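Local coordinates for uncharacterized protein lp_2219 (Lactobacillus plantarum, PDB 3HFQ) that is of unknown function but folds as a seven-bladed beta-propeller of the lactonase family and may act on a lactone, at residues Ala298-Val303 with Gly320-Leu325. The protein carries 1 engineered substitution. Numbering follows the deposited sequence.
Sequences AFVVVV and GKLSLL
With chi1 of Phe299 at -59° and that of Leu325 at -79°, each CG lies beside its own backbone N, and the phenyl edge meets a leucine methyl: Phe299 CE1 is 3.6 Å from Leu325 CD1. Phe299 CD1 is 3.8 Å from Leu325 CD1, and the methyl lies in the ring plane, so the approach is to the C-H rim. The side chain of Phe299 leaves the backbone heading away from 320-325; the ring's CD1-CE1 flank, carried round by chi1, makes the touch. In the second pair, chi1 of 170° sets CG1 of Val300 anti to the backbone N and CG2 beside it, and it is Val300 CG2 that comes to 3.7 Å from Leu322 CD2. In both pairs the side chains cross at about a right angle.

No hydrogen bond joins the segments, and the closest CA atoms, of Val300 and Leu322, are 8.0 Å apart. This fits their places in one four-stranded antiparallel blade of the beta-propeller: 299-304 is its second strand and 322-330 its outermost fourth, with strand 309-315 between them. Val300 pairs with Tyr313 and Val302 with Thr311 of that middle strand through backbone hydrogen bonds. Val300 and Leu322 are buried where Phe291 and Leu293 touch the valine and Ile281 of the preceding blade touches the leucine. Phe299, also buried, touches Thr25 and Lys28, while Leu325 is partly exposed.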
ATOM      1  N   ALA A 298     -15.676   0.651  10.681  1.00 13.49           N
ATOM      2  CA  ALA A 298     -16.694  -0.347  10.989  1.00 16.66           C
ATOM      3  C   ALA A 298     -16.803  -1.306   9.805  1.00 16.57           C
ATOM      4  O   ALA A 298     -17.594  -2.249   9.823  1.00 12.15           O
ATOM      5  CB  ALA A 298     -18.036   0.331  11.245  1.00 15.66           C
ATOM      6  N   PHE A 299     -15.992  -1.056   8.781  1.00 14.90           N
ATOM      7  CA  PHE A 299     -15.993  -1.880   7.576  1.00 12.27           C
ATOM      8  C   PHE A 299     -14.597  -2.046   6.992  1.00 15.10           C
ATOM      9  O   PHE A 299     -13.684  -1.279   7.299  1.00 10.73           O
ATOM     10  CB  PHE A 299     -16.869  -1.237   6.498  1.00 13.52           C
ATOM     11  CG  PHE A 299     -18.294  -1.031   6.909  1.00 15.09           C
ATOM     12  CD1 PHE A 299     -19.230  -2.050   6.761  1.00 12.62           C
ATOM     13  CD2 PHE A 299     -18.704   0.184   7.448  1.00 11.81           C
ATOM     14  CE1 PHE A 299     -20.556  -1.859   7.146  1.00 12.30           C
ATOM     15  CE2 PHE A 299     -20.027   0.386   7.837  1.00 11.18           C
ATOM     16  CZ  PHE A 299     -20.953  -0.634   7.686  1.00 13.61           C
ATOM     17  N   VAL A 300     -14.454  -3.056   6.141  1.00 14.12           N
ATOM     18  CA  VAL A 300     -13.209  -3.319   5.436  1.00  8.27           C
ATOM     19  C   VAL A 300     -13.590  -3.692   4.011  1.00 10.45           C
ATOM     20  O   VAL A 300     -14.551  -4.432   3.795  1.00 12.80           O
ATOM     21  CB  VAL A 300     -12.413  -4.494   6.035  1.00 10.93           C
ATOM     22  CG1 VAL A 300     -11.264  -4.866   5.095  1.00 10.74           C
ATOM     23  CG2 VAL A 300     -11.863  -4.113   7.406  1.00  8.52           C
ATOM     24  N   VAL A 301     -12.859  -3.151   3.047  1.00  7.75           N
ATOM     25  CA  VAL A 301     -13.098  -3.459   1.642  1.00  9.82           C
ATOM     26  C   VAL A 301     -11.801  -4.015   1.076  1.00 10.71           C
ATOM     27  O   VAL A 301     -10.737  -3.437   1.277  1.00  8.53           O
ATOM     28  CB  VAL A 301     -13.499  -2.195   0.839  1.00 15.43           C
ATOM     29  CG1 VAL A 301     -13.493  -2.497  -0.660  1.00 11.81           C
ATOM     30  CG2 VAL A 301     -14.876  -1.732   1.270  1.00 13.78           C
ATOM     31  N   VAL A 302     -11.892  -5.148   0.390  1.00  9.63           N
ATOM     32  CA  VAL A 302     -10.726  -5.775  -0.213  1.00  8.09           C
ATOM     33  C   VAL A 302     -11.018  -5.990  -1.693  1.00 10.19           C
ATOM     34  O   VAL A 302     -12.171  -6.190  -2.076  1.00 10.18           O
ATOM     35  CB  VAL A 302     -10.419  -7.157   0.432  1.00 15.15           C
ATOM     36  CG1 VAL A 302     -11.617  -8.077   0.288  1.00 13.91           C
ATOM     37  CG2 VAL A 302      -9.189  -7.791  -0.228  1.00 10.59           C
ATOM     38  N   VAL A 303      -9.985  -5.921  -2.524  1.00 11.84           N
ATOM     39  CA  VAL A 303     -10.160  -6.159  -3.954  1.00  8.97           C
ATOM     40  C   VAL A 303      -9.296  -7.338  -4.350  1.00 12.27           C
ATOM     41  O   VAL A 303      -8.177  -7.482  -3.864  1.00 10.38           O
ATOM     42  CB  VAL A 303      -9.764  -4.939  -4.827  1.00  9.92           C
ATOM     43  CG1 VAL A 303     -10.759  -3.816  -4.628  1.00 14.50           C
ATOM     44  CG2 VAL A 303      -8.350  -4.476  -4.494  1.00 10.77           C
ATOM     45  N   GLY A 320     -12.295  -6.428  16.719  1.00 10.31           N
ATOM     46  CA  GLY A 320     -11.473  -6.322  15.525  1.00 12.15           C
ATOM     47  C   GLY A 320     -11.751  -7.379  14.469  1.00 15.59           C
ATOM     48  O   GLY A 320     -11.204  -7.320  13.366  1.00 12.23           O
ATOM     49  N   LYS A 321     -12.607  -8.344  14.785  1.00 10.96           N
ATOM     50  CA  LYS A 321     -12.910  -9.406  13.832  1.00 12.01           C
ATOM     51  C   LYS A 321     -13.830  -8.979  12.690  1.00 13.09           C
ATOM     52  O   LYS A 321     -14.580  -8.007  12.799  1.00 10.95           O
ATOM     53  CB  LYS A 321     -13.478 -10.624  14.565  1.00 19.84           C
ATOM     54  CG  LYS A 321     -12.450 -11.268  15.496  1.00 20.72           C
ATOM     55  CD  LYS A 321     -12.922 -12.602  16.050  1.00 28.62           C
ATOM     56  CE  LYS A 321     -11.824 -13.257  16.878  1.00 32.45           C
ATOM     57  NZ  LYS A 321     -12.241 -14.580  17.427  1.00 35.90           N
ATOM     58  N   LEU A 322     -13.761  -9.723  11.591  1.00 13.36           N
ATOM     59  CA  LEU A 322     -14.547  -9.415  10.402  1.00 12.65           C
ATOM     60  C   LEU A 322     -15.593 -10.472  10.060  1.00 14.03           C
ATOM     61  O   LEU A 322     -15.484 -11.631  10.460  1.00 12.13           O
ATOM     62  CB  LEU A 322     -13.601  -9.250   9.205  1.00 11.56           C
ATOM     63  CG  LEU A 322     -12.346  -8.389   9.411  1.00 11.97           C
ATOM     64  CD1 LEU A 322     -11.454  -8.476   8.170  1.00 12.47           C
ATOM     65  CD2 LEU A 322     -12.740  -6.948   9.698  1.00  9.34           C
ATOM     66  N   SER A 323     -16.609 -10.056   9.312  1.00 16.58           N
ATOM     67  CA  SER A 323     -17.660 -10.961   8.866  1.00 14.26           C
ATOM     68  C   SER A 323     -18.148 -10.470   7.509  1.00 13.15           C
ATOM     69  O   SER A 323     -18.338  -9.269   7.297  1.00 12.51           O
ATOM     70  CB  SER A 323     -18.817 -11.016   9.875  1.00 12.48           C
ATOM     71  OG  SER A 323     -19.495  -9.778   9.970  1.00 16.33           O
ATOM     72  N   LEU A 324     -18.331 -11.411   6.588  1.00 10.64           N
ATOM     73  CA  LEU A 324     -18.773 -11.102   5.235  1.00 11.43           C
ATOM     74  C   LEU A 324     -20.127 -10.402   5.145  1.00 14.86           C
ATOM     75  O   LEU A 324     -21.081 -10.782   5.821  1.00 11.84           O
ATOM     76  CB  LEU A 324     -18.816 -12.390   4.407  1.00 13.97           C
ATOM     77  CG  LEU A 324     -19.248 -12.288   2.942  1.00 15.10           C
ATOM     78  CD1 LEU A 324     -18.281 -11.392   2.186  1.00  9.52           C
ATOM     79  CD2 LEU A 324     -19.283 -13.677   2.318  1.00 12.76           C
ATOM     80  N   LEU A 325     -20.201  -9.380   4.294  1.00 13.73           N
ATOM     81  CA  LEU A 325     -21.444  -8.645   4.074  1.00 12.73           C
ATOM     82  C   LEU A 325     -21.852  -8.767   2.613  1.00 16.06           C
ATOM     83  O   LEU A 325     -23.003  -9.067   2.298  1.00 12.89           O
ATOM     84  CB  LEU A 325     -21.282  -7.162   4.428  1.00 12.28           C
ATOM     85  CG  LEU A 325     -21.325  -6.777   5.908  1.00  8.08           C
ATOM     86  CD1 LEU A 325     -21.102  -5.274   6.040  1.00 13.07           C
ATOM     87  CD2 LEU A 325     -22.680  -7.170   6.507  1.00 11.66           C
TER